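Local coordinates for LYND (Lyngbya aestuarii, PDB 4V1T), which is a YcaO-family heterocyclase that probably uses ATP and magnesium to cyclodehydrate cysteines of a precursor peptide into thiazolines, at residues T363-T367 against A424-Y428; I306-Q310 against T721-I725; D159-Q163 against L211-R215; K405-K409 against S419-A424. All blocks are in the same frame, centred on the assembly; numbering follows the deposited sequence.

Interaction 1: T363-T367 against A424-Y428. With ADP (adenosine-5'-diphosphate), chain L.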
loop_
_atom_site.group_PDB
_atom_site.type_symbol
_atom_site.label_atom_id
_atom_site.label_comp_id
_atom_site.label_asym_id
_atom_site.label_seq_id
_atom_site.Cartn_x
_atom_site.Cartn_y
_atom_site.Cartn_z
ATOM N N THR B 363 -0.066 -14.937 -10.502
ATOM C CA THR B 363 -0.917 -15.878 -9.779
ATOM C C THR B 363 -2.317 -15.326 -9.520
ATOM O O THR B 363 -3.187 -16.032 -9.004
ATOM C CB THR B 363 -0.286 -16.231 -8.414
ATOM O OG1 THR B 363 -0.877 -17.424 -7.909
ATOM C CG2 THR B 363 -0.492 -15.099 -7.426
ATOM N N GLY B 364 -2.518 -14.057 -9.861
ATOM C CA GLY B 364 -3.751 -13.365 -9.534
ATOM C C GLY B 364 -4.776 -13.366 -10.650
ATOM O O GLY B 364 -4.619 -14.047 -11.654
ATOM N N VAL B 365 -5.828 -12.580 -10.457
ATOM C CA VAL B 365 -6.919 -12.465 -11.424
ATOM C C VAL B 365 -7.085 -11.030 -11.900
ATOM O O VAL B 365 -7.815 -10.786 -12.850
ATOM C CB VAL B 365 -8.257 -12.952 -10.835
ATOM C CG1 VAL B 365 -8.150 -14.413 -10.447
ATOM C CG2 VAL B 365 -8.640 -12.116 -9.630
ATOM N N VAL B 366 -6.430 -10.084 -11.221
ATOM C CA VAL B 366 -6.390 -8.694 -11.678
ATOM C C VAL B 366 -4.937 -8.263 -11.857
ATOM O O VAL B 366 -4.103 -8.486 -10.988
ATOM C CB VAL B 366 -7.149 -7.740 -10.719
ATOM C CG1 VAL B 366 -8.428 -8.388 -10.227
ATOM C CG2 VAL B 366 -6.333 -7.375 -9.519
ATOM N N THR B 367 -4.638 -7.675 -13.007
ATOM C CA THR B 367 -3.264 -7.363 -13.385
ATOM C C THR B 367 -2.666 -6.344 -12.443
ATOM O O THR B 367 -1.614 -6.569 -11.873
ATOM C CB THR B 367 -3.183 -6.798 -14.821
ATOM O OG1 THR B 367 -3.977 -7.601 -15.699
ATOM C CG2 THR B 367 -1.739 -6.764 -15.316
ATOM N N ALA B 424 -13.050 -6.145 -11.410
ATOM C CA ALA B 424 -12.089 -7.015 -12.086
ATOM C C ALA B 424 -12.352 -8.490 -11.723
ATOM O O ALA B 424 -12.312 -9.371 -12.582
ATOM C CB ALA B 424 -10.672 -6.606 -11.737
ATOM N N VAL B 425 -12.644 -8.747 -10.450
ATOM C CA VAL B 425 -12.977 -10.096 -10.002
ATOM C C VAL B 425 -14.361 -10.512 -10.509
ATOM O O VAL B 425 -14.601 -11.682 -10.793
ATOM C CB VAL B 425 -12.939 -10.202 -8.467
ATOM C CG1 VAL B 425 -13.376 -11.584 -8.008
ATOM C CG2 VAL B 425 -11.543 -9.897 -7.953
ATOM N N GLU B 426 -15.259 -9.542 -10.624
ATOM C CA GLU B 426 -16.578 -9.777 -11.173
ATOM C C GLU B 426 -16.466 -10.279 -12.613
ATOM O O GLU B 426 -17.095 -11.262 -12.984
ATOM C CB GLU B 426 -17.411 -8.488 -11.123
ATOM C CG GLU B 426 -18.784 -8.575 -11.809
ATOM C CD GLU B 426 -19.199 -7.260 -12.457
ATOM O OE1 GLU B 426 -19.088 -6.205 -11.803
ATOM O OE2 GLU B 426 -19.631 -7.281 -13.631
ATOM N N ARG B 427 -15.665 -9.591 -13.417
ATOM C CA ARG B 427 -15.514 -9.949 -14.813
ATOM C C ARG B 427 -14.852 -11.307 -14.973
ATOM O O ARG B 427 -15.242 -12.091 -15.832
ATOM C CB ARG B 427 -14.718 -8.881 -15.563
ATOM C CG ARG B 427 -15.371 -7.502 -15.564
ATOM C CD ARG B 427 -16.566 -7.406 -16.500
ATOM N NE ARG B 427 -17.330 -6.178 -16.259
ATOM C CZ ARG B 427 -16.939 -4.958 -16.634
ATOM N NH1 ARG B 427 -15.782 -4.783 -17.274
ATOM N NH2 ARG B 427 -17.702 -3.904 -16.366
ATOM N N TYR B 428 -13.867 -11.606 -14.137
ATOM C CA TYR B 428 -13.195 -12.903 -14.201
ATOM C C TYR B 428 -14.142 -14.054 -13.857
ATOM O O TYR B 428 -14.176 -15.067 -14.547
ATOM C CB TYR B 428 -11.978 -12.934 -13.273
ATOM C CG TYR B 428 -11.454 -14.338 -13.021
ATOM C CD1 TYR B 428 -10.544 -14.926 -13.884
ATOM C CD2 TYR B 428 -11.889 -15.078 -11.925
ATOM C CE1 TYR B 428 -10.075 -16.209 -13.666
ATOM C CE2 TYR B 428 -11.428 -16.366 -11.694
ATOM C CZ TYR B 428 -10.518 -16.926 -12.564
ATOM O OH TYR B 428 -10.058 -18.200 -12.334
HETATM P PB ADP L . -20.631 -0.505 -12.196
HETATM O O1B ADP L . -21.496 -1.707 -12.478
HETATM O O2B ADP L . -21.255 0.800 -12.597
HETATM O O3B ADP L . -19.220 -0.689 -12.666
HETATM P PA ADP L . -19.384 -0.039 -9.611
HETATM O O1A ADP L . -19.944 0.701 -8.424
HETATM O O2A ADP L . -18.261 0.597 -10.410
HETATM O O3A ADP L . -20.610 -0.470 -10.577
HETATM O "O5'" ADP L . -18.883 -1.466 -9.096
HETATM C "C5'" ADP L . -18.102 -2.310 -9.918
HETATM C "C4'" ADP L . -18.202 -3.724 -9.368
HETATM O "O4'" ADP L . -17.534 -3.815 -8.112
HETATM C "C3'" ADP L . -19.643 -4.123 -9.106
HETATM O "O3'" ADP L . -19.784 -5.502 -9.423
HETATM C "C2'" ADP L . -19.858 -3.932 -7.623
HETATM O "O2'" ADP L . -20.755 -4.898 -7.070
HETATM C "C1'" ADP L . -18.461 -4.124 -7.068
HETATM N N9 ADP L . -18.236 -3.265 -5.882
HETATM C C8 ADP L . -18.211 -1.915 -5.856
HETATM N N7 ADP L . -17.963 -1.469 -4.601
HETATM C C5 ADP L . -17.823 -2.543 -3.811
HETATM C C6 ADP L . -17.551 -2.777 -2.379
HETATM N N6 ADP L . -17.381 -1.718 -1.556
HETATM N N1 ADP L . -17.487 -4.053 -1.942
HETATM C C2 ADP L . -17.658 -5.099 -2.772
HETATM N N3 ADP L . -17.909 -4.956 -4.091
HETATM C C4 ADP L . -18.005 -3.729 -4.657
#
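Val365 and Tyr428 owe their meeting to two first torsions. In Val365 (chi1 -61°) CG1 stands beside the backbone N and anti to the carbonyl carbon, while in Tyr428 (chi1 165°) the ring swings out anti to the backbone N. The result is a CH-pi contact that docks the loop 363-367 against helix 413-429, the helix of the YcaO domain that also reaches the nucleotide. CG1 of Val365 sits over the centre of the Tyr428 ring, 3.9 Å from its centroid and only 5° off the ring normal, so the methyl meets the whole face and no single ring carbon.

The other branch of the valine is used as well: Val365 CG2 touches Val425 CG2 at 4.0 Å. Next along the loop, CG1 of Val366 reaches that same Val425 CG2 methyl at 4.1 Å and also comes up against Ala424 CB, one turn of helix back from Tyr428. The contact is buried and wholly apolar, made of branched carbons, one alanine methyl and one aromatic face. Ile725 packs on both Val365 and Val425, so the hydrophobic patch continues beyond the two segments. Separately, the side chain of Arg210 covers Val365 and Tyr428 from helix 204-213.

Glu426 takes no part in the packing. It leaves the same turn of helix on a chain bent at the second torsion, which carries its carboxylate to the ribose of ADP, where O3' donates to Glu426 OE1 at 2.6 Å.

Interaction 2: I306-Q310 against T721-I725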
loop_
_atom_site.group_PDB
_atom_site.type_symbol
_atom_site.label_atom_id
_atom_site.label_comp_id
_atom_site.label_asym_id
_atom_site.label_seq_id
_atom_site.Cartn_x
_atom_site.Cartn_y
_atom_site.Cartn_z
ATOM N N ILE B 306 -3.184 -19.641 -4.611
ATOM C CA ILE B 306 -4.328 -20.222 -3.934
ATOM C C ILE B 306 -4.531 -21.649 -4.430
ATOM O O ILE B 306 -4.526 -21.902 -5.622
ATOM C CB ILE B 306 -5.612 -19.391 -4.162
ATOM C CG1 ILE B 306 -5.572 -18.101 -3.341
ATOM C CG2 ILE B 306 -6.860 -20.177 -3.737
ATOM C CD1 ILE B 306 -4.703 -17.021 -3.923
ATOM N N LYS B 307 -4.699 -22.576 -3.504
ATOM C CA LYS B 307 -5.069 -23.941 -3.850
ATOM C C LYS B 307 -6.538 -23.943 -4.253
ATOM O O LYS B 307 -7.409 -23.660 -3.440
ATOM C CB LYS B 307 -4.827 -24.875 -2.665
ATOM C CG LYS B 307 -5.329 -26.299 -2.867
ATOM C CD LYS B 307 -5.030 -27.145 -1.642
ATOM C CE LYS B 307 -6.177 -28.082 -1.291
ATOM N NZ LYS B 307 -6.013 -29.419 -1.908
ATOM N N ARG B 308 -6.799 -24.253 -5.517
ATOM C CA ARG B 308 -8.160 -24.234 -6.044
ATOM C C ARG B 308 -8.890 -25.504 -5.650
ATOM O O ARG B 308 -8.467 -26.608 -5.992
ATOM C CB ARG B 308 -8.147 -24.067 -7.571
ATOM C CG ARG B 308 -7.283 -22.902 -8.040
ATOM C CD ARG B 308 -7.313 -22.745 -9.552
ATOM N NE ARG B 308 -8.651 -22.386 -10.032
ATOM C CZ ARG B 308 -9.355 -23.065 -10.935
ATOM N NH1 ARG B 308 -8.870 -24.163 -11.498
ATOM N NH2 ARG B 308 -10.558 -22.630 -11.290
ATOM N N SER B 309 -9.995 -25.352 -4.934
ATOM C CA SER B 309 -10.781 -26.507 -4.474
ATOM C C SER B 309 -11.369 -27.286 -5.639
ATOM O O SER B 309 -11.588 -28.493 -5.529
ATOM C CB SER B 309 -11.912 -26.060 -3.548
ATOM O OG SER B 309 -11.444 -25.120 -2.598
ATOM N N GLN B 310 -11.619 -26.590 -6.748
ATOM C CA GLN B 310 -12.224 -27.187 -7.923
ATOM C C GLN B 310 -11.188 -27.571 -8.971
ATOM O O GLN B 310 -11.518 -27.754 -10.136
ATOM C CB GLN B 310 -13.271 -26.237 -8.525
ATOM C CG GLN B 310 -12.730 -25.017 -9.264
ATOM C CD GLN B 310 -12.418 -23.853 -8.351
ATOM O OE1 GLN B 310 -11.824 -24.019 -7.282
ATOM N NE2 GLN B 310 -12.809 -22.657 -8.770
ATOM N N THR B 721 -19.854 -17.438 -8.183
ATOM C CA THR B 721 -18.784 -17.390 -7.183
ATOM C C THR B 721 -17.825 -18.566 -7.342
ATOM O O THR B 721 -18.237 -19.733 -7.336
ATOM C CB THR B 721 -19.365 -17.409 -5.764
ATOM O OG1 THR B 721 -20.265 -16.305 -5.595
ATOM C CG2 THR B 721 -18.256 -17.323 -4.722
ATOM N N ARG B 722 -16.541 -18.255 -7.479
ATOM C CA ARG B 722 -15.510 -19.282 -7.577
ATOM C C ARG B 722 -14.866 -19.445 -6.202
ATOM O O ARG B 722 -14.450 -18.456 -5.610
ATOM C CB ARG B 722 -14.469 -18.892 -8.620
ATOM C CG ARG B 722 -15.059 -18.407 -9.942
ATOM C CD ARG B 722 -15.628 -19.548 -10.771
ATOM N NE ARG B 722 -16.381 -19.064 -11.932
ATOM C CZ ARG B 722 -16.740 -19.821 -12.966
ATOM N NH1 ARG B 722 -16.413 -21.112 -13.014
ATOM N NH2 ARG B 722 -17.422 -19.291 -13.965
ATOM N N PRO B 723 -14.795 -20.689 -5.677
ATOM C CA PRO B 723 -14.290 -20.875 -4.307
ATOM C C PRO B 723 -12.856 -20.401 -4.099
ATOM O O PRO B 723 -12.509 -19.999 -2.995
ATOM C CB PRO B 723 -14.363 -22.394 -4.102
ATOM C CG PRO B 723 -15.333 -22.878 -5.109
ATOM C CD PRO B 723 -15.195 -21.967 -6.284
ATOM N N ASP B 724 -12.034 -20.474 -5.138
ATOM C CA ASP B 724 -10.651 -20.005 -5.069
ATOM C C ASP B 724 -10.562 -18.471 -5.104
ATOM O O ASP B 724 -9.497 -17.899 -4.857
ATOM C CB ASP B 724 -9.828 -20.606 -6.222
ATOM C CG ASP B 724 -10.390 -20.258 -7.594
ATOM O OD1 ASP B 724 -11.624 -20.121 -7.713
ATOM O OD2 ASP B 724 -9.597 -20.134 -8.547
ATOM N N ILE B 725 -11.676 -17.819 -5.421
ATOM C CA ILE B 725 -11.766 -16.358 -5.421
ATOM C C ILE B 725 -12.320 -15.851 -4.096
ATOM O O ILE B 725 -11.743 -14.953 -3.479
ATOM C CB ILE B 725 -12.670 -15.859 -6.564
ATOM C CG1 ILE B 725 -12.073 -16.238 -7.920
ATOM C CG2 ILE B 725 -12.891 -14.353 -6.477
ATOM C CD1 ILE B 725 -10.738 -15.585 -8.224
HETATM O O HOH W 1 -11.429 -20.050 -10.726
HETATM O O HOH W 2 -14.332 -22.694 -11.304
#
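Arg308 and Asp724 run side by side with their ends pointing the same way, and Gln310 crosses the aspartate at about a right angle. The carboxylate is thus approached by two donors from 306-310, one for each oxygen. NE of Arg308 gives a salt bridge to Asp724 OD2 at 2.9 Å, nearly straight at 165°. The oxygen lies at the edge of the guanidinium, in its plane, but the two flat groups are turned 65° apart, so the N-H comes down on OD2 from above the carboxylate. Gln310 does much the same to the other oxygen: its NE2 donates to Asp724 OD1 at 3.0 Å, with the amide standing almost perpendicular to the carboxylate.

The bend of Gln310 at its second torsion (-85°) brings the amide nitrogen to Asp724 and the proline ring, with NE2 3.5 Å from Pro723 CD. On the apolar side, Ile306 CG2 rests on Asp724 CB at 3.9 Å. A water links Arg308 NH2 to Asp724 OD2, 2.8 Å from each, and a second water accepts from both Gln310 NE2 and Arg722 NH1. Arg722 itself is held mainly by a salt bridge to Glu436.

Segment 306-310 leads straight into Cys311 of the four-cysteine zinc site, and Arg308 packs on Cys206 of the same site; the contact therefore ties the zinc region to a loop of the YcaO domain. Asp724 OD2 has a further salt bridge from Arg210, so two arginines would be expected to stabilise its negative charge, whereas the buried Gln310 OE1 has no partner in the model.

Interaction 3: D159-Q163 against L211-R215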
loop_
_atom_site.group_PDB
_atom_site.type_symbol
_atom_site.label_atom_id
_atom_site.label_comp_id
_atom_site.label_asym_id
_atom_site.label_seq_id
_atom_site.Cartn_x
_atom_site.Cartn_y
_atom_site.Cartn_z
ATOM N N ASP B 159 12.614 -22.930 -18.035
ATOM C CA ASP B 159 12.740 -21.657 -18.746
ATOM C C ASP B 159 11.374 -20.984 -18.853
ATOM O O ASP B 159 11.280 -19.803 -19.181
ATOM C CB ASP B 159 13.349 -21.862 -20.141
ATOM C CG ASP B 159 12.574 -22.864 -20.988
ATOM O OD1 ASP B 159 11.878 -23.729 -20.425
ATOM O OD2 ASP B 159 12.661 -22.790 -22.228
ATOM N N ASP B 160 10.319 -21.743 -18.569
ATOM C CA ASP B 160 8.966 -21.202 -18.569
ATOM C C ASP B 160 8.093 -22.021 -17.637
ATOM O O ASP B 160 8.233 -23.246 -17.576
ATOM C CB ASP B 160 8.385 -21.191 -19.990
ATOM C CG ASP B 160 7.182 -20.282 -20.118
ATOM O OD1 ASP B 160 7.368 -19.077 -20.395
ATOM O OD2 ASP B 160 6.049 -20.772 -19.941
ATOM N N TYR B 161 7.188 -21.352 -16.926
ATOM C CA TYR B 161 6.330 -22.026 -15.953
ATOM C C TYR B 161 5.134 -22.753 -16.578
ATOM O O TYR B 161 4.381 -23.411 -15.871
ATOM C CB TYR B 161 5.845 -21.035 -14.904
ATOM C CG TYR B 161 6.793 -20.896 -13.723
ATOM C CD1 TYR B 161 8.166 -20.825 -13.908
ATOM C CD2 TYR B 161 6.309 -20.834 -12.426
ATOM C CE1 TYR B 161 9.031 -20.696 -12.825
ATOM C CE2 TYR B 161 7.160 -20.713 -11.342
ATOM C CZ TYR B 161 8.517 -20.643 -11.547
ATOM O OH TYR B 161 9.358 -20.511 -10.468
ATOM N N LEU B 162 4.970 -22.639 -17.891
ATOM C CA LEU B 162 3.910 -23.360 -18.599
ATOM C C LEU B 162 4.478 -24.445 -19.507
ATOM O O LEU B 162 3.802 -24.919 -20.419
ATOM C CB LEU B 162 3.042 -22.388 -19.415
ATOM C CG LEU B 162 2.082 -21.488 -18.622
ATOM C CD1 LEU B 162 1.332 -20.570 -19.579
ATOM C CD2 LEU B 162 1.097 -22.311 -17.802
ATOM N N GLN B 163 5.712 -24.860 -19.245
ATOM C CA GLN B 163 6.293 -25.989 -19.967
ATOM C C GLN B 163 5.427 -27.229 -19.767
ATOM O O GLN B 163 5.199 -27.641 -18.633
ATOM C CB GLN B 163 7.717 -26.275 -19.487
ATOM C CG GLN B 163 8.776 -25.360 -20.083
ATOM C CD GLN B 163 9.114 -25.721 -21.523
ATOM O OE1 GLN B 163 8.428 -26.522 -22.146
ATOM N NE2 GLN B 163 10.183 -25.136 -22.052
ATOM N N LEU B 211 -1.868 -18.688 -14.828
ATOM C CA LEU B 211 -0.843 -18.273 -15.788
ATOM C C LEU B 211 -1.377 -18.162 -17.207
ATOM O O LEU B 211 -1.186 -17.135 -17.856
ATOM C CB LEU B 211 0.334 -19.254 -15.781
ATOM C CG LEU B 211 1.299 -19.193 -14.607
ATOM C CD1 LEU B 211 2.363 -20.277 -14.727
ATOM C CD2 LEU B 211 1.951 -17.825 -14.505
ATOM N N ARG B 212 -2.030 -19.223 -17.683
ATOM C CA ARG B 212 -2.641 -19.244 -19.020
ATOM C C ARG B 212 -3.503 -18.002 -19.241
ATOM O O ARG B 212 -3.442 -17.362 -20.282
ATOM C CB ARG B 212 -3.483 -20.516 -19.205
ATOM C CG ARG B 212 -2.724 -21.688 -19.812
ATOM C CD ARG B 212 -3.255 -23.029 -19.327
ATOM N NE ARG B 212 -2.261 -24.081 -19.506
ATOM C CZ ARG B 212 -2.228 -25.220 -18.821
ATOM N NH1 ARG B 212 -3.146 -25.493 -17.891
ATOM N NH2 ARG B 212 -1.261 -26.094 -19.059
ATOM N N GLY B 213 -4.292 -17.663 -18.234
ATOM C CA GLY B 213 -5.182 -16.524 -18.305
ATOM C C GLY B 213 -4.474 -15.188 -18.331
ATOM O O GLY B 213 -4.878 -14.279 -19.055
ATOM N N ASN B 214 -3.415 -15.058 -17.542
ATOM C CA ASN B 214 -2.676 -13.803 -17.468
ATOM C C ASN B 214 -1.629 -13.638 -18.578
ATOM O O ASN B 214 -0.818 -12.715 -18.536
ATOM C CB ASN B 214 -2.016 -13.677 -16.090
ATOM C CG ASN B 214 -3.032 -13.659 -14.967
ATOM O OD1 ASN B 214 -4.141 -13.155 -15.133
ATOM N ND2 ASN B 214 -2.660 -14.205 -13.817
ATOM N N ARG B 215 -1.643 -14.540 -19.558
ATOM C CA ARG B 215 -0.775 -14.438 -20.728
ATOM C C ARG B 215 -1.620 -14.441 -21.994
ATOM O O ARG B 215 -1.518 -15.348 -22.821
ATOM C CB ARG B 215 0.210 -15.601 -20.778
ATOM C CG ARG B 215 1.233 -15.646 -19.663
ATOM C CD ARG B 215 2.411 -16.484 -20.116
ATOM N NE ARG B 215 3.305 -16.844 -19.028
ATOM C CZ ARG B 215 4.145 -17.872 -19.060
ATOM N NH1 ARG B 215 4.211 -18.656 -20.132
ATOM N NH2 ARG B 215 4.918 -18.124 -18.011
HETATM O O HOH W 3 0.419 -25.106 -20.594
#
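Leu162 faces Leu211 across the contact, their CA atoms 7.5 Å apart. The first belongs to a type I beta turn running from Asp160 to Gln163, the second to the last turn of helix 204-213. The turn is reinforced from within: Leu162 N donates to Asp160 OD2 at 3.0 Å, an Asx turn. On the other side the chain leaves the helix and reaches Arg215, the N-cap residue of helix 216-225.

Leu162 and Leu211 overlap side by side, their chains running in opposite senses, with Leu162 CD2 against Leu211 CB at 3.7 Å. Leu211 also sends CD1 to Tyr161 CB at 3.6 Å; the phenol of Tyr161 heads off to the carbonyl of Gly193. The extended chain of Arg215 passes Leu162, so that Leu162 CD1 lies over one face of the guanidinium, 3.5 Å from NH1. With CG of Asp160 anti to the backbone N (chi1 -163°), the carboxylate points at Arg215: Asp160 OD2 sits at the guanidinium edge, in its plane, bonded to Arg215 NH1 at 2.8 Å and 172°. The carboxylate receives it on its syn lone pair, although the two planes are 78° apart.

OD2 thus accepts twice, from the arginine on the syn side and from Leu162 N on the anti side, so one oxygen both shapes the turn and tethers it to the segment between two helices. Arg215 NH1 has a second salt-bridge partner in Glu218, and with two carboxylates beside it the guanidinium should be well neutralised.

Interaction 4: K405-K409 against S419-A424. With MG (magnesium ion), chain M; ADP (adenosine-5'-diphosphate), chain L.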
loop_
_atom_site.group_PDB
_atom_site.type_symbol
_atom_site.label_atom_id
_atom_site.label_comp_id
_atom_site.label_asym_id
_atom_site.label_seq_id
_atom_site.Cartn_x
_atom_site.Cartn_y
_atom_site.Cartn_z
ATOM N N LYS B 405 -10.346 -2.268 -19.980
ATOM C CA LYS B 405 -9.855 -2.385 -18.627
ATOM C C LYS B 405 -11.036 -2.278 -17.675
ATOM O O LYS B 405 -12.009 -1.565 -17.952
ATOM C CB LYS B 405 -8.831 -1.296 -18.332
ATOM C CG LYS B 405 -7.552 -1.409 -19.148
ATOM C CD LYS B 405 -6.603 -0.281 -18.792
ATOM C CE LYS B 405 -5.272 -0.404 -19.512
ATOM N NZ LYS B 405 -4.365 0.733 -19.171
ATOM N N SER B 406 -10.975 -3.011 -16.570
ATOM C CA SER B 406 -11.934 -2.811 -15.496
ATOM C C SER B 406 -11.567 -1.510 -14.799
ATOM O O SER B 406 -10.408 -1.087 -14.824
ATOM C CB SER B 406 -11.940 -3.984 -14.512
ATOM O OG SER B 406 -12.349 -5.181 -15.147
ATOM N N SER B 407 -12.551 -0.870 -14.185
ATOM C CA SER B 407 -12.345 0.437 -13.600
ATOM C C SER B 407 -13.169 0.603 -12.338
ATOM O O SER B 407 -14.214 -0.032 -12.182
ATOM C CB SER B 407 -12.717 1.522 -14.619
ATOM O OG SER B 407 -12.463 2.812 -14.091
ATOM N N GLY B 408 -12.700 1.482 -11.458
ATOM C CA GLY B 408 -13.386 1.787 -10.222
ATOM C C GLY B 408 -13.784 3.247 -10.168
ATOM O O GLY B 408 -13.113 4.109 -10.750
ATOM N N LYS B 409 -14.885 3.525 -9.473
ATOM C CA LYS B 409 -15.392 4.885 -9.308
ATOM C C LYS B 409 -15.859 5.058 -7.870
ATOM O O LYS B 409 -16.287 4.095 -7.233
ATOM C CB LYS B 409 -16.542 5.151 -10.269
ATOM C CG LYS B 409 -17.732 4.218 -10.073
ATOM C CD LYS B 409 -18.858 4.490 -11.076
ATOM C CE LYS B 409 -20.041 3.564 -10.830
ATOM N NZ LYS B 409 -21.198 3.890 -11.705
ATOM N N SER B 419 -14.147 -0.593 -5.720
ATOM C CA SER B 419 -14.961 -0.697 -6.907
ATOM C C SER B 419 -14.169 -1.316 -8.062
ATOM O O SER B 419 -14.669 -2.195 -8.774
ATOM C CB SER B 419 -15.492 0.687 -7.308
ATOM O OG SER B 419 -16.097 0.654 -8.581
ATOM N N GLY B 420 -12.941 -0.846 -8.250
ATOM C CA GLY B 420 -12.095 -1.329 -9.336
ATOM C C GLY B 420 -11.680 -2.774 -9.136
ATOM O O GLY B 420 -11.718 -3.583 -10.059
ATOM N N LEU B 421 -11.278 -3.102 -7.918
ATOM C CA LEU B 421 -10.855 -4.458 -7.593
ATOM C C LEU B 421 -11.998 -5.454 -7.797
ATOM O O LEU B 421 -11.821 -6.505 -8.403
ATOM C CB LEU B 421 -10.351 -4.531 -6.148
ATOM C CG LEU B 421 -10.064 -5.933 -5.596
ATOM C CD1 LEU B 421 -8.976 -6.629 -6.389
ATOM C CD2 LEU B 421 -9.675 -5.835 -4.135
ATOM N N CYS B 422 -13.170 -5.106 -7.286
ATOM C CA CYS B 422 -14.310 -6.009 -7.310
ATOM C C CYS B 422 -14.914 -6.153 -8.707
ATOM O O CYS B 422 -15.472 -7.202 -9.023
ATOM C CB CYS B 422 -15.372 -5.547 -6.309
ATOM S SG CYS B 422 -14.830 -5.677 -4.577
ATOM N N GLU B 423 -14.789 -5.133 -9.551
ATOM C CA GLU B 423 -15.249 -5.267 -10.938
ATOM C C GLU B 423 -14.346 -6.225 -11.685
ATOM O O GLU B 423 -14.801 -7.028 -12.494
ATOM C CB GLU B 423 -15.279 -3.915 -11.672
ATOM C CG GLU B 423 -16.358 -3.852 -12.754
ATOM C CD GLU B 423 -16.240 -2.650 -13.676
ATOM O OE1 GLU B 423 -15.218 -2.526 -14.392
ATOM O OE2 GLU B 423 -17.186 -1.834 -13.696
ATOM N N ALA B 424 -13.050 -6.145 -11.410
ATOM C CA ALA B 424 -12.089 -7.015 -12.086
ATOM C C ALA B 424 -12.352 -8.490 -11.723
ATOM O O ALA B 424 -12.312 -9.371 -12.582
ATOM C CB ALA B 424 -10.672 -6.606 -11.737
HETATM MG MG MG M . -18.092 -0.101 -14.125
HETATM P PB ADP L . -20.631 -0.505 -12.196
HETATM O O1B ADP L . -21.496 -1.707 -12.478
HETATM O O2B ADP L . -21.255 0.800 -12.597
HETATM O O3B ADP L . -19.220 -0.689 -12.666
HETATM P PA ADP L . -19.384 -0.039 -9.611
HETATM O O1A ADP L . -19.944 0.701 -8.424
HETATM O O2A ADP L . -18.261 0.597 -10.410
HETATM O O3A ADP L . -20.610 -0.470 -10.577
HETATM O "O5'" ADP L . -18.883 -1.466 -9.096
HETATM C "C5'" ADP L . -18.102 -2.310 -9.918
HETATM C "C4'" ADP L . -18.202 -3.724 -9.368
HETATM O "O4'" ADP L . -17.534 -3.815 -8.112
HETATM C "C3'" ADP L . -19.643 -4.123 -9.106
HETATM O "O3'" ADP L . -19.784 -5.502 -9.423
HETATM C "C2'" ADP L . -19.858 -3.932 -7.623
HETATM O "O2'" ADP L . -20.755 -4.898 -7.070
HETATM C "C1'" ADP L . -18.461 -4.124 -7.068
HETATM N N9 ADP L . -18.236 -3.265 -5.882
HETATM C C8 ADP L . -18.211 -1.915 -5.856
HETATM N N7 ADP L . -17.963 -1.469 -4.601
HETATM C C5 ADP L . -17.823 -2.543 -3.811
HETATM C C6 ADP L . -17.551 -2.777 -2.379
HETATM N N6 ADP L . -17.381 -1.718 -1.556
HETATM N N1 ADP L . -17.487 -4.053 -1.942
HETATM C C2 ADP L . -17.658 -5.099 -2.772
HETATM N N3 ADP L . -17.909 -4.956 -4.091
HETATM C C4 ADP L . -18.005 -3.729 -4.657
HETATM O O HOH W 4 -16.754 0.397 -12.340
HETATM O O HOH W 5 -18.659 1.849 -14.281
HETATM O O HOH W 6 -16.287 -0.135 -15.072
#
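The carboxylate of Glu423 is the flat group at the centre, lying between strand 406-409 and the magnesium ion. Ser407 N approaches from above its plane, 45° out of it, and donates to Glu423 OE1 at 3.1 Å in a nearly straight bond. The other oxygen, OE2, binds the magnesium at 2.0 Å. Glu423 gets there on an extended chain whose CG is roughly anti to the backbone N (chi1 -150°). A beta-phosphate oxygen of ADP, O3B, and three waters are also on the metal, and one further atom from outside the two segments completes six ligands.

One of those waters ties Ser407 O to the alpha-phosphate oxygen O2A, while Ser407 N holds the metal-binding carboxylate through OE1. Ser419 OG accepts a weak bond from Lys409 N at 3.2 Å and lies 2.8 Å from ADP O2A. Lys409 stretches out along the phosphates, NZ making a weak bond to ADP O2B and others to Glu640 and the carbonyl of Arg636. At the adenine, Cys422 SG lies 3.2 Å from ADP N3.

Gly408 and Gly420, without side chains, let the backbones close to 3.5 Å between CA atoms. The axes of strand 406-409 and helix 419-424 pass at 5.8 Å, their N-to-C directions 147° apart, nearer antiparallel than perpendicular. Strand 406-410 is an outer strand of a three-stranded antiparallel sheet, beside strand 381-385; helix 413-429 packs against it, while helix 630-649 meets Lys409.

Interactions 1, 3 and 4 are buried, though Arg212 of interaction 3 is exposed; interaction 2 is only partly buried. Interactions 1 and 4 share Ala424 and helix 413-429, yet interaction 4 is polar and serves the metal and phosphates, while interaction 1 is an apolar seam, with Glu426 on the same helix reaching the ribose. Interaction 2 extends that seam, since Ile725 packs on Val365, Val425 and Tyr428, but its own bonds are charged and water-linked. Interaction 3, farther from the nucleotide, combines leucine packing with one salt bridge; a probable hydrogen bond from Asn214 ND2 to Gly364 O connects it to interaction 1. Along the chain, interaction 4 nests inside interaction 1, which nests inside interaction 2.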